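Local coordinates for Cap5O (Staphylococcus aureus, PDB 3OJO), which is a UDP-N-acetyl-mannosamine dehydrogenase of capsular polysaccharide biosynthesis that binds NAD in a Rossmann-fold domain, at residues B[89-94]-B[106-111]; B[101-106]-B[267-272]; B[132-137]-B[207-212]; B[122-127]-B[154-159]; B[23-28]-B[55-60]. One frame throughout, in Å; residues are numbered along the deposited sequence.

Interaction 1. Residues B[89-94]-B[106-111]. With NAD (nicotinamide-adenine-dinucleotide), chain J.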
# COMPACT_ATOMS: atom_id res chain seq x y z
N ILE B 89 14.60 -28.03 4.81
CA ILE B 89 13.17 -28.26 5.01
C ILE B 89 12.43 -27.41 3.96
O ILE B 89 12.55 -26.18 3.96
CB ILE B 89 12.73 -27.99 6.46
CG1 ILE B 89 13.42 -28.98 7.43
CG2 ILE B 89 11.20 -28.01 6.61
CD1 ILE B 89 13.73 -28.44 8.79
N ALA B 90 11.70 -28.09 3.07
CA ALA B 90 10.92 -27.51 1.97
C ALA B 90 9.51 -28.13 1.95
O ALA B 90 8.97 -28.41 0.88
CB ALA B 90 11.63 -27.75 0.65
N VAL B 91 8.93 -28.35 3.14
CA VAL B 91 7.59 -28.91 3.33
C VAL B 91 6.54 -27.76 3.20
O VAL B 91 6.95 -26.59 3.21
CB VAL B 91 7.46 -29.69 4.68
CG1 VAL B 91 8.49 -30.81 4.77
CG2 VAL B 91 7.57 -28.76 5.87
N PRO B 92 5.22 -28.02 3.08
CA PRO B 92 4.28 -26.89 2.97
C PRO B 92 3.95 -26.21 4.30
O PRO B 92 4.13 -26.78 5.38
CB PRO B 92 3.03 -27.52 2.33
CG PRO B 92 3.30 -29.00 2.25
CD PRO B 92 4.51 -29.31 3.05
N THR B 93 3.51 -24.97 4.20
CA THR B 93 3.08 -24.18 5.36
C THR B 93 1.64 -23.81 5.09
O THR B 93 1.38 -22.77 4.49
CB THR B 93 4.00 -23.01 5.68
OG1 THR B 93 4.02 -22.17 4.55
CG2 THR B 93 5.39 -23.46 6.01
N PRO B 94 0.69 -24.73 5.41
CA PRO B 94 -0.73 -24.46 5.10
C PRO B 94 -1.29 -23.24 5.82
O PRO B 94 -0.67 -22.68 6.73
CB PRO B 94 -1.43 -25.76 5.53
CG PRO B 94 -0.34 -26.77 5.68
CD PRO B 94 0.85 -26.01 6.12
N SER B 106 3.39 -26.27 11.57
CA SER B 106 3.27 -27.67 12.01
C SER B 106 4.02 -28.69 11.18
O SER B 106 4.64 -29.58 11.75
CB SER B 106 1.81 -28.07 12.14
OG SER B 106 1.16 -27.20 13.05
N LEU B 107 3.99 -28.57 9.83
CA LEU B 107 4.69 -29.53 8.96
C LEU B 107 6.20 -29.32 9.02
O LEU B 107 6.96 -30.28 8.90
CB LEU B 107 4.16 -29.57 7.52
CG LEU B 107 2.63 -29.59 7.31
CD1 LEU B 107 2.29 -29.80 5.87
CD2 LEU B 107 1.97 -30.69 8.07
N VAL B 108 6.62 -28.07 9.25
CA VAL B 108 8.02 -27.67 9.42
C VAL B 108 8.57 -28.25 10.75
O VAL B 108 9.71 -28.67 10.81
CB VAL B 108 8.16 -26.12 9.38
CG1 VAL B 108 9.61 -25.70 9.50
CG2 VAL B 108 7.54 -25.56 8.12
N MET B 109 7.76 -28.23 11.80
CA MET B 109 8.14 -28.75 13.10
C MET B 109 8.14 -30.29 13.09
O MET B 109 9.07 -30.90 13.62
CB MET B 109 7.30 -28.12 14.21
CG MET B 109 7.53 -26.61 14.37
SD MET B 109 9.27 -26.12 14.52
CE MET B 109 9.29 -24.80 13.53
N ARG B 110 7.16 -30.91 12.40
CA ARG B 110 7.11 -32.36 12.20
C ARG B 110 8.35 -32.79 11.42
O ARG B 110 9.01 -33.75 11.82
CB ARG B 110 5.85 -32.75 11.42
CG ARG B 110 4.87 -33.58 12.21
CD ARG B 110 3.54 -33.70 11.49
NE ARG B 110 2.59 -32.66 11.91
CZ ARG B 110 1.44 -32.40 11.29
NH1 ARG B 110 1.09 -33.09 10.21
NH2 ARG B 110 0.64 -31.45 11.74
N ALA B 111 8.70 -32.04 10.34
CA ALA B 111 9.88 -32.26 9.51
C ALA B 111 11.16 -32.04 10.31
O ALA B 111 12.15 -32.72 10.05
CB ALA B 111 9.85 -31.34 8.30
PA NAD J . 4.16 -28.89 -2.19
O1A NAD J . 2.86 -29.27 -1.60
O2A NAD J . 4.12 -28.95 -3.67
O5B NAD J . 5.28 -29.90 -1.63
C5B NAD J . 5.35 -30.27 -0.28
C4B NAD J . 5.83 -31.70 -0.23
O4B NAD J . 6.36 -31.97 1.06
C3B NAD J . 4.71 -32.72 -0.50
O3B NAD J . 5.19 -33.69 -1.42
C2B NAD J . 4.53 -33.39 0.86
O2B NAD J . 4.11 -34.74 0.77
C1B NAD J . 5.91 -33.25 1.48
N9A NAD J . 5.85 -33.31 2.94
C8A NAD J . 4.87 -32.75 3.74
N7A NAD J . 5.21 -32.92 5.03
C5A NAD J . 6.39 -33.59 5.07
C6A NAD J . 7.17 -34.05 6.13
N6A NAD J . 6.76 -33.80 7.38
N1A NAD J . 8.36 -34.72 5.86
C2A NAD J . 8.77 -34.94 4.56
N3A NAD J . 7.99 -34.49 3.51
C4A NAD J . 6.82 -33.83 3.76
O3 NAD J . 4.58 -27.44 -1.62
PN NAD J . 5.63 -26.47 -2.36
O1N NAD J . 4.90 -25.73 -3.41
O2N NAD J . 6.86 -27.22 -2.69
O5D NAD J . 5.96 -25.40 -1.23
C5D NAD J . 6.21 -25.78 0.10
C4D NAD J . 6.24 -24.52 0.95
O4D NAD J . 7.26 -23.64 0.50
C3D NAD J . 4.98 -23.66 0.83
O3D NAD J . 3.83 -24.13 1.52
C2D NAD J . 5.50 -22.36 1.39
O2D NAD J . 5.77 -22.54 2.76
C1D NAD J . 6.87 -22.30 0.72
N1N NAD J . 6.70 -21.51 -0.52
C2N NAD J . 6.48 -22.10 -1.75
C3N NAD J . 6.30 -21.30 -2.88
C7N NAD J . 6.49 -21.88 -4.26
O7N NAD J . 7.26 -21.14 -5.18
N7N NAD J . 5.92 -23.04 -4.58
C4N NAD J . 6.31 -19.90 -2.76
C5N NAD J . 6.50 -19.30 -1.51
C6N NAD J . 6.68 -20.13 -0.40
O HOH W 1 4.19 -26.21 8.10

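Interaction 2. Residues B[101-106]-B[267-272]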
# COMPACT_ATOMS: atom_id res chain seq x y z
N ARG B 101 -4.99 -15.11 8.42
CA ARG B 101 -4.34 -16.11 7.57
C ARG B 101 -2.84 -16.25 7.93
O ARG B 101 -1.92 -15.73 7.27
CB ARG B 101 -4.71 -16.00 6.07
CG ARG B 101 -3.76 -15.20 5.20
CD ARG B 101 -4.14 -15.22 3.74
NE ARG B 101 -3.51 -14.09 3.06
CZ ARG B 101 -3.39 -13.96 1.75
NH1 ARG B 101 -3.85 -14.91 0.94
NH2 ARG B 101 -2.81 -12.89 1.23
N SER B 102 -2.62 -16.86 9.09
CA SER B 102 -1.29 -17.10 9.60
C SER B 102 -0.75 -18.36 8.95
O SER B 102 -1.52 -19.23 8.51
CB SER B 102 -1.32 -17.26 11.11
OG SER B 102 -0.97 -16.04 11.72
N CYS B 103 0.57 -18.44 8.86
CA CYS B 103 1.23 -19.62 8.31
C CYS B 103 1.20 -20.71 9.36
O CYS B 103 1.45 -20.44 10.54
CB CYS B 103 2.67 -19.31 7.92
SG CYS B 103 2.89 -17.98 6.70
N ASP B 104 0.91 -21.93 8.93
CA ASP B 104 0.93 -23.06 9.84
C ASP B 104 2.34 -23.69 9.78
O ASP B 104 2.74 -24.19 8.73
CB ASP B 104 -0.17 -24.06 9.48
CG ASP B 104 -0.28 -25.27 10.38
OD1 ASP B 104 -0.84 -26.29 9.93
OD2 ASP B 104 0.22 -25.20 11.53
N ILE B 105 3.11 -23.60 10.90
CA ILE B 105 4.48 -24.14 11.00
C ILE B 105 4.55 -25.61 11.42
O ILE B 105 5.65 -26.13 11.63
CB ILE B 105 5.41 -23.27 11.88
CG1 ILE B 105 4.95 -23.24 13.35
CG2 ILE B 105 5.78 -21.92 11.24
CD1 ILE B 105 6.03 -23.07 14.38
N SER B 106 3.39 -26.27 11.57
CA SER B 106 3.27 -27.67 12.01
C SER B 106 4.02 -28.69 11.18
O SER B 106 4.64 -29.58 11.75
CB SER B 106 1.81 -28.07 12.14
OG SER B 106 1.16 -27.20 13.05
N GLY B 267 -3.74 -18.41 -1.96
CA GLY B 267 -2.41 -18.94 -1.64
C GLY B 267 -1.78 -18.48 -0.34
O GLY B 267 -2.33 -18.69 0.75
N HIS B 268 -0.59 -17.86 -0.47
CA HIS B 268 0.32 -17.26 0.53
C HIS B 268 -0.25 -16.80 1.89
O HIS B 268 -1.41 -16.40 1.98
CB HIS B 268 1.07 -16.08 -0.12
CG HIS B 268 0.17 -15.08 -0.80
ND1 HIS B 268 -0.19 -15.21 -2.13
CD2 HIS B 268 -0.43 -13.97 -0.30
CE1 HIS B 268 -0.99 -14.19 -2.40
NE2 HIS B 268 -1.16 -13.41 -1.33
N CYS B 269 0.61 -16.79 2.92
CA CYS B 269 0.27 -16.36 4.28
C CYS B 269 1.06 -15.12 4.72
O CYS B 269 2.16 -14.86 4.21
CB CYS B 269 0.36 -17.51 5.28
SG CYS B 269 1.82 -18.57 5.09
N LEU B 270 0.46 -14.31 5.63
CA LEU B 270 0.96 -12.99 6.02
C LEU B 270 1.92 -12.86 7.22
O LEU B 270 2.17 -13.85 7.91
CB LEU B 270 -0.20 -12.00 6.14
CG LEU B 270 -1.20 -11.95 5.02
CD1 LEU B 270 -2.22 -10.88 5.29
CD2 LEU B 270 -0.54 -11.72 3.66
N ALA B 271 2.43 -11.61 7.46
CA ALA B 271 3.35 -11.18 8.52
C ALA B 271 2.71 -11.20 9.94
O ALA B 271 2.86 -10.26 10.73
CB ALA B 271 3.91 -9.79 8.19
N VAL B 272 2.02 -12.29 10.25
CA VAL B 272 1.37 -12.47 11.55
C VAL B 272 1.71 -13.81 12.15
O VAL B 272 1.45 -14.85 11.53
CB VAL B 272 -0.15 -12.17 11.55
CG1 VAL B 272 -0.42 -10.67 11.64
CG2 VAL B 272 -0.84 -12.79 10.33

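Interaction 3. Residues B[132-137]-B[207-212]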
# COMPACT_ATOMS: atom_id res chain seq x y z
N ALA B 132 6.65 -17.90 9.97
CA ALA B 132 6.25 -16.70 10.71
C ALA B 132 7.48 -16.10 11.36
O ALA B 132 8.41 -16.85 11.69
CB ALA B 132 5.20 -17.04 11.75
N PRO B 133 7.56 -14.76 11.54
CA PRO B 133 8.76 -14.19 12.18
C PRO B 133 8.97 -14.74 13.57
O PRO B 133 8.00 -15.02 14.29
CB PRO B 133 8.49 -12.69 12.16
CG PRO B 133 7.46 -12.50 11.10
CD PRO B 133 6.58 -13.70 11.23
N LYS B 134 10.24 -14.98 13.90
CA LYS B 134 10.72 -15.54 15.17
C LYS B 134 10.63 -17.06 15.32
O LYS B 134 10.86 -17.58 16.40
CB LYS B 134 10.26 -14.73 16.40
CG LYS B 134 10.83 -13.31 16.36
CD LYS B 134 11.04 -12.76 17.71
CE LYS B 134 12.27 -13.16 18.47
NZ LYS B 134 12.40 -12.22 19.62
N THR B 135 10.36 -17.79 14.20
CA THR B 135 10.29 -19.26 14.16
C THR B 135 11.68 -19.85 14.37
O THR B 135 11.83 -20.80 15.14
CB THR B 135 9.68 -19.72 12.82
OG1 THR B 135 8.33 -19.30 12.77
CG2 THR B 135 9.77 -21.24 12.61
N MET B 136 12.68 -19.30 13.69
CA MET B 136 14.05 -19.79 13.79
C MET B 136 14.59 -19.63 15.21
O MET B 136 15.06 -20.59 15.80
CB MET B 136 14.96 -19.10 12.76
CG MET B 136 14.64 -19.46 11.33
SD MET B 136 14.52 -21.23 10.97
CE MET B 136 16.21 -21.72 11.09
N ASP B 137 14.41 -18.43 15.78
CA ASP B 137 14.86 -18.04 17.11
C ASP B 137 14.04 -18.63 18.27
O ASP B 137 14.64 -19.08 19.25
CB ASP B 137 14.92 -16.50 17.21
CG ASP B 137 16.04 -15.89 16.38
OD1 ASP B 137 15.74 -15.37 15.27
OD2 ASP B 137 17.21 -15.94 16.83
N ASP B 207 20.03 -11.50 9.36
CA ASP B 207 19.67 -12.46 10.40
C ASP B 207 18.29 -13.10 10.08
O ASP B 207 17.51 -12.55 9.29
CB ASP B 207 19.75 -11.85 11.82
CG ASP B 207 18.75 -10.74 12.12
OD1 ASP B 207 18.05 -10.30 11.17
OD2 ASP B 207 18.61 -10.37 13.31
N ALA B 208 18.04 -14.27 10.66
CA ALA B 208 16.84 -15.08 10.45
C ALA B 208 15.53 -14.30 10.62
O ALA B 208 14.67 -14.39 9.74
CB ALA B 208 16.87 -16.31 11.33
N ARG B 209 15.40 -13.49 11.68
CA ARG B 209 14.20 -12.68 11.94
C ARG B 209 13.91 -11.65 10.83
O ARG B 209 12.74 -11.43 10.51
CB ARG B 209 14.22 -12.05 13.35
CG ARG B 209 15.27 -10.92 13.56
CD ARG B 209 15.33 -10.48 15.01
NE ARG B 209 15.97 -11.49 15.87
CZ ARG B 209 15.84 -11.56 17.19
NH1 ARG B 209 15.11 -10.68 17.84
NH2 ARG B 209 16.44 -12.52 17.87
N THR B 210 14.95 -11.04 10.23
CA THR B 210 14.84 -10.07 9.15
C THR B 210 14.38 -10.75 7.87
O THR B 210 13.54 -10.20 7.16
CB THR B 210 16.12 -9.24 9.00
OG1 THR B 210 16.35 -8.55 10.23
CG2 THR B 210 16.05 -8.21 7.86
N ALA B 211 14.92 -11.96 7.59
CA ALA B 211 14.57 -12.77 6.44
C ALA B 211 13.09 -13.20 6.51
O ALA B 211 12.39 -13.21 5.49
CB ALA B 211 15.47 -14.02 6.39
N GLU B 212 12.65 -13.62 7.71
CA GLU B 212 11.27 -14.04 7.94
C GLU B 212 10.30 -12.85 7.72
O GLU B 212 9.41 -12.95 6.89
CB GLU B 212 11.09 -14.63 9.35
CG GLU B 212 11.93 -15.86 9.65
CD GLU B 212 12.04 -16.26 11.11
OE1 GLU B 212 12.07 -15.36 11.98
OE2 GLU B 212 12.14 -17.47 11.38

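Interaction 4. Residues B[122-127]-B[154-159]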
# COMPACT_ATOMS: atom_id res chain seq x y z
N GLY B 122 28.44 -29.88 13.49
CA GLY B 122 28.88 -29.28 12.23
C GLY B 122 27.79 -29.14 11.17
O GLY B 122 28.00 -28.48 10.15
N ASN B 123 26.61 -29.77 11.41
CA ASN B 123 25.46 -29.77 10.50
C ASN B 123 24.78 -28.42 10.32
O ASN B 123 24.77 -27.58 11.23
CB ASN B 123 24.44 -30.84 10.93
CG ASN B 123 24.85 -32.27 10.67
OD1 ASN B 123 25.90 -32.57 10.07
ND2 ASN B 123 24.01 -33.19 11.10
N THR B 124 24.18 -28.23 9.12
CA THR B 124 23.42 -27.03 8.76
C THR B 124 21.95 -27.39 8.50
O THR B 124 21.67 -28.35 7.79
CB THR B 124 24.06 -26.28 7.58
OG1 THR B 124 25.45 -26.10 7.84
CG2 THR B 124 23.40 -24.92 7.30
N ILE B 125 21.03 -26.62 9.11
CA ILE B 125 19.59 -26.77 8.91
C ILE B 125 19.11 -25.50 8.22
O ILE B 125 19.26 -24.41 8.77
CB ILE B 125 18.78 -27.05 10.21
CG1 ILE B 125 19.38 -28.22 11.08
CG2 ILE B 125 17.27 -27.21 9.93
CD1 ILE B 125 19.46 -29.55 10.52
N ILE B 126 18.59 -25.65 7.00
CA ILE B 126 18.03 -24.57 6.20
C ILE B 126 16.53 -24.80 6.12
O ILE B 126 16.09 -25.90 5.81
CB ILE B 126 18.65 -24.42 4.80
CG1 ILE B 126 20.19 -24.25 4.88
CG2 ILE B 126 18.00 -23.23 4.04
CD1 ILE B 126 20.91 -24.56 3.58
N VAL B 127 15.76 -23.76 6.46
CA VAL B 127 14.31 -23.81 6.34
C VAL B 127 13.97 -22.93 5.14
O VAL B 127 14.22 -21.72 5.16
CB VAL B 127 13.61 -23.42 7.66
CG1 VAL B 127 12.09 -23.48 7.51
CG2 VAL B 127 14.05 -24.33 8.79
N ASP B 154 28.04 -25.61 17.15
CA ASP B 154 27.83 -27.03 16.84
C ASP B 154 26.98 -27.25 15.57
O ASP B 154 27.29 -28.15 14.79
CB ASP B 154 27.19 -27.75 18.03
CG ASP B 154 27.88 -27.58 19.36
OD1 ASP B 154 29.11 -27.73 19.41
OD2 ASP B 154 27.19 -27.38 20.37
N ILE B 155 25.89 -26.47 15.39
CA ILE B 155 25.00 -26.54 14.22
C ILE B 155 24.62 -25.16 13.69
O ILE B 155 24.55 -24.19 14.46
CB ILE B 155 23.74 -27.43 14.39
CG1 ILE B 155 22.92 -27.06 15.62
CG2 ILE B 155 24.04 -28.90 14.27
CD1 ILE B 155 21.82 -26.12 15.26
N TYR B 156 24.31 -25.09 12.40
CA TYR B 156 23.97 -23.82 11.77
C TYR B 156 22.53 -23.75 11.33
O TYR B 156 22.04 -24.66 10.65
CB TYR B 156 24.97 -23.47 10.66
CG TYR B 156 26.40 -23.60 11.14
CD1 TYR B 156 26.95 -22.66 12.01
CD2 TYR B 156 27.18 -24.69 10.78
CE1 TYR B 156 28.25 -22.80 12.51
CE2 TYR B 156 28.48 -24.84 11.26
CZ TYR B 156 29.01 -23.89 12.13
OH TYR B 156 30.29 -24.03 12.61
N LEU B 157 21.82 -22.70 11.80
CA LEU B 157 20.42 -22.48 11.50
C LEU B 157 20.22 -21.31 10.51
O LEU B 157 20.49 -20.16 10.86
CB LEU B 157 19.61 -22.25 12.78
CG LEU B 157 19.45 -23.37 13.80
CD1 LEU B 157 18.47 -22.95 14.89
CD2 LEU B 157 18.96 -24.66 13.15
N VAL B 158 19.78 -21.63 9.28
CA VAL B 158 19.54 -20.68 8.19
C VAL B 158 18.06 -20.72 7.73
O VAL B 158 17.51 -21.80 7.52
CB VAL B 158 20.45 -20.96 6.95
CG1 VAL B 158 20.23 -19.93 5.83
CG2 VAL B 158 21.92 -21.05 7.33
N HIS B 159 17.45 -19.54 7.54
CA HIS B 159 16.16 -19.40 6.88
C HIS B 159 16.50 -18.76 5.56
O HIS B 159 17.01 -17.64 5.53
CB HIS B 159 15.15 -18.52 7.63
CG HIS B 159 13.86 -18.33 6.86
ND1 HIS B 159 13.14 -19.40 6.35
CD2 HIS B 159 13.19 -17.18 6.56
CE1 HIS B 159 12.10 -18.88 5.73
NE2 HIS B 159 12.08 -17.55 5.84

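Interaction 5. Residues B[23-28]-B[55-60]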
# COMPACT_ATOMS: atom_id res chain seq x y z
N GLY B 23 11.14 -28.39 -3.15
CA GLY B 23 12.07 -29.46 -2.79
C GLY B 23 12.61 -30.31 -3.91
O GLY B 23 13.82 -30.56 -3.95
N LEU B 24 11.75 -30.83 -4.81
CA LEU B 24 12.20 -31.68 -5.91
C LEU B 24 13.18 -30.96 -6.85
O LEU B 24 14.30 -31.46 -6.98
CB LEU B 24 11.04 -32.34 -6.68
CG LEU B 24 11.42 -33.28 -7.83
CD1 LEU B 24 12.24 -34.48 -7.31
CD2 LEU B 24 10.20 -33.71 -8.61
N PRO B 25 12.86 -29.78 -7.45
CA PRO B 25 13.85 -29.09 -8.29
C PRO B 25 15.15 -28.74 -7.57
O PRO B 25 16.22 -28.86 -8.17
CB PRO B 25 13.11 -27.83 -8.74
CG PRO B 25 11.67 -28.22 -8.68
CD PRO B 25 11.59 -29.02 -7.43
N THR B 26 15.06 -28.35 -6.27
CA THR B 26 16.21 -28.04 -5.40
C THR B 26 17.11 -29.29 -5.24
O THR B 26 18.32 -29.15 -5.37
CB THR B 26 15.72 -27.45 -4.07
OG1 THR B 26 15.00 -26.24 -4.34
CG2 THR B 26 16.84 -27.20 -3.07
N SER B 27 16.53 -30.47 -4.94
CA SER B 27 17.28 -31.72 -4.83
C SER B 27 17.97 -32.01 -6.17
O SER B 27 19.16 -32.32 -6.19
CB SER B 27 16.33 -32.88 -4.54
OG SER B 27 15.52 -32.59 -3.42
N ILE B 28 17.22 -31.85 -7.28
CA ILE B 28 17.71 -32.08 -8.63
C ILE B 28 18.91 -31.15 -8.93
O ILE B 28 19.92 -31.61 -9.46
CB ILE B 28 16.54 -32.01 -9.67
CG1 ILE B 28 15.69 -33.30 -9.60
CG2 ILE B 28 17.02 -31.75 -11.12
CD1 ILE B 28 14.30 -33.22 -10.32
N ILE B 55 9.22 -37.71 -12.59
CA ILE B 55 9.09 -36.58 -11.66
C ILE B 55 7.64 -36.53 -11.15
O ILE B 55 6.72 -36.88 -11.89
CB ILE B 55 9.56 -35.20 -12.21
CG1 ILE B 55 8.91 -34.83 -13.56
CG2 ILE B 55 11.07 -35.10 -12.23
CD1 ILE B 55 9.10 -33.36 -14.00
N SER B 56 7.47 -36.15 -9.88
CA SER B 56 6.18 -36.07 -9.21
C SER B 56 5.49 -34.70 -9.43
O SER B 56 4.36 -34.52 -8.99
CB SER B 56 6.35 -36.35 -7.72
OG SER B 56 7.30 -35.46 -7.17
N ILE B 57 6.17 -33.75 -10.10
CA ILE B 57 5.64 -32.41 -10.38
C ILE B 57 5.59 -32.13 -11.90
O ILE B 57 6.19 -32.86 -12.69
CB ILE B 57 6.37 -31.26 -9.57
CG1 ILE B 57 7.82 -31.02 -10.04
CG2 ILE B 57 6.30 -31.48 -8.07
CD1 ILE B 57 8.26 -29.59 -9.99
N GLU B 58 4.84 -31.10 -12.28
CA GLU B 58 4.67 -30.66 -13.65
C GLU B 58 5.56 -29.42 -13.86
O GLU B 58 5.27 -28.34 -13.34
CB GLU B 58 3.16 -30.45 -13.96
CG GLU B 58 2.75 -29.28 -14.86
CD GLU B 58 2.49 -29.59 -16.33
OE1 GLU B 58 1.61 -30.44 -16.61
OE2 GLU B 58 3.13 -28.95 -17.19
N GLU B 59 6.71 -29.63 -14.52
CA GLU B 59 7.64 -28.58 -14.88
C GLU B 59 8.36 -28.98 -16.18
O GLU B 59 9.12 -29.95 -16.17
CB GLU B 59 8.64 -28.26 -13.74
CG GLU B 59 9.74 -27.27 -14.12
CD GLU B 59 9.39 -25.80 -14.35
OE1 GLU B 59 8.25 -25.38 -14.05
OE2 GLU B 59 10.31 -25.06 -14.78
N PRO B 60 8.16 -28.23 -17.30
CA PRO B 60 8.87 -28.54 -18.56
C PRO B 60 10.38 -28.64 -18.41
O PRO B 60 11.00 -27.80 -17.76
CB PRO B 60 8.59 -27.33 -19.44
CG PRO B 60 7.89 -26.32 -18.60
CD PRO B 60 7.27 -27.07 -17.47

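Interaction 1. Residues B[89-94]-B[106-111]
Val-91 lays CG1 against the adenine of NAD, 3.5 Å from NAD C5A, and turns CG2 to helix 106-115, in the Rossmann-fold domain where the loop after strand 86-89 meets the cofactor. With chi1 at -57°, Val-91 CG2 takes the crowded position between backbone N and carbonyl carbon and lies 3.4 Å from Leu-107 O, while CG1 also meets the CB of Ala-111. One valine thus fills the angle between helix and adenine. Deeper in, Ile-89 CG2 rests between Val-108 CG1 and Ala-111 CB. The Leu-107 side chain runs obliquely across the two prolines, its CD1 3.6 Å from Pro-92 CD and more loosely against Pro-94 CG. No direct hydrogen bond joins the segments; a water donates a hydrogen bond to Pro-92 O and accepts one from Val-108 N. Thr-93 grips the nicotinamide-side ribose twice. Thr-93 N donates to NAD O3D (2.8 Å, 161°), and Thr-93 OG1, in the crowded position at chi1 60°, is hydrogen-bonded to NAD O2D at 2.5 Å.

Interaction 2. Residues B[101-106]-B[267-272]
A disulfide joins the loop ahead of helix 106-115, in the NAD-binding Rossmann domain, to a loop of the central domain, so two domains are covalently tied beside the cofactor site. Cys-103 SG and Cys-269 SG are 2.0 Å apart with a chi3 of 103°. The two halves differ in torsion: Cys-103 SG is anti to its carbonyl carbon, whereas Cys-269 SG stands in the crowded position between N and C (chi1 43°).

Two hydrogen bonds follow on one side of the bridge. Leu-270 N donates to Arg-101 O at 3.2 Å, nearly along the C=O axis, and Ser-102 OG donates to Val-272 O at 2.7 Å, approaching from above the carbonyl plane.

Packing falls mainly to Arg-101, whose chain runs extended from CG to NE and places one face of the guanidinium against His-268 O, with Arg-101 NH1 3.0 Å from His-268 O at an angle too poor for a bond. Its charge is met by a salt bridge from NH2 to Asp-223 on helix 208-238. Leu-270 CD2 lies 3.5 Å from Arg-101 NH2, and the guanidinium and His-268 ring planes stand 64° apart, with Arg-101 NH2 3.0 Å from His-268 CD2.

Interaction 3. Residues B[132-137]-B[207-212]
Hydrogen bonding centres on the buried carboxylate of Glu-212, which reaches from helix 208-238 into the turn that starts helix 135-145. Its chain is extended beyond CG, and its two oxygens divide the amides: Lys-134 N donates to Glu-212 OE1 at 2.7 Å from above the carboxylate plane, while Met-136 N meets the syn lone pair of Glu-212 OE2 at 3.0 Å. Backbone N-H groups at the helix start would favour the ionised acid. The type II turn from Ala-132 to Thr-135 is closed further by Thr-135 OG1, which donates to Ala-132 O at 2.7 Å.

The charged contacts are looser. Asp-137 OD2 and Arg-209 NH2 form a long salt bridge of 3.7 Å, their planes 63° apart. Lys-134, bent at chi3, runs alongside Arg-209 and puts CE over one guanidinium face. Both cations also have acceptors across the dimer: Lys-134 NZ is hydrogen-bonded to Leu-239 O and Arg-209 NH1 to Asn-240 O, both of the second subunit.

Apolar packing is slight, with Met-136 CB 3.7 Å from Ala-208 CB. A buried glutamate of one helix accepting backbone N-H groups from the start of another marks this junction between the Rossmann domain and the long helix at the dimer interface.

Interaction 4. Residues B[122-127]-B[154-159]
His-159 has CG anti to its backbone N (chi1 176°), which carries the imidazole past the end of the strand pair so that ND1 can donate to Val-127 O at 2.8 Å. The bond is bent, 134° at the hydrogen, and the donor sits above the carbonyl plane. Tyr-156 takes the other course: with CG anti to its carbonyl carbon, its ring presents an edge to Thr-124 OG1, 3.7 Å from Tyr-156 CD2.

Between these ends strands 124-127 and 156-159 run parallel, their axes 4.7 Å apart at 16°. Tyr-156 and Val-158 each use both N and O, reaching the residues on either side of their bridge partners, as parallel pairing requires. Val-158 N to Ile-125 O is almost straight, 2.9 Å long, and Ile-125 N to Tyr-156 O measures 2.7 Å. Beyond the strands Gly-122 N donates to Asp-154 O.

Leu-157 CD2 lies alongside Ile-125 CB, at 3.8 Å, on one face, and Ile-126 CG1 beside Val-158 CB on the other. This is the strand pair of a beta-alpha-beta unit: the connecting helix 135-145 covers the Leu-157 face, helix 185-195 packs on Ile-126 and Tyr-156, and strand 86-89 bonds to the far edge of 124-127.

Interaction 5. Residues B[23-28]-B[55-60]
Helix 23-32 begins at Gly-23 and meets the non-regular chain of 55-60 only through side chains, the nearest CA atoms, those of Leu-24 and Ile-57, being 8.0 Å apart. The helix follows the first strand of the Rossmann fold, and Gly-23 fits the last glycine of a GxGxxG pattern, consistent with the dinucleotide-binding turn of this family.

Leu-24 carries most of the contact. Its CG is anti to the backbone N (chi1 -179°), so the branch extends outward and a single methyl, CD2, touches three successive residues. Leu-24 CD2 lies 3.9 Å from Ile-55 CB and 3.7 Å from Ser-56 OG. The Leu-24 and Ile-57 side chains overlap while running opposite ways, with Leu-24 CD2 3.9 Å from Ile-57 CG1. On the next residue, Pro-25 CG and Ile-57 CD1 meet tip to tip, also at 3.9 Å. Ile-57 holds CG1 in the crowded position between N and carbonyl carbon (chi1 70°) and also touches Tyr-21, an NAD-binding residue. One turn further along the helix, Ile-28 crosses Ile-55 at about a right angle, the looser end of the patch.

Helix 62-71 continues this apolar layer over Ile-28 and Ile-55, and helix 44-51 over Leu-24. Within the helix, Gly-23 O accepts twice, from Ser-27 N and from Ser-27 OG at 2.7 Å.

Overall arrangement
Interactions 1, 4 and 5 belong to the Rossmann domain, whereas 2 and 3 join it to the central domain. Along the chain interaction 5 closes first, then 1; interaction 4 is nested within the loop closed by 2, and 3 crosses 4. Interactions 1 and 4, about 16 Å apart by centres, meet in the eight-stranded sheet, where strand 86-89 lies beside 124-127. Interactions 3 and 4 share the unit containing helix 135-145, with Met-136 packed on strand 156-159. Interactions 1 and 2, about 12 Å apart by centres, share Ser-106 and bring the disulfide close to Thr-93, linking the cofactor site with the domain junction. Interaction 5 lies about 27 Å from interaction 3, centre to centre.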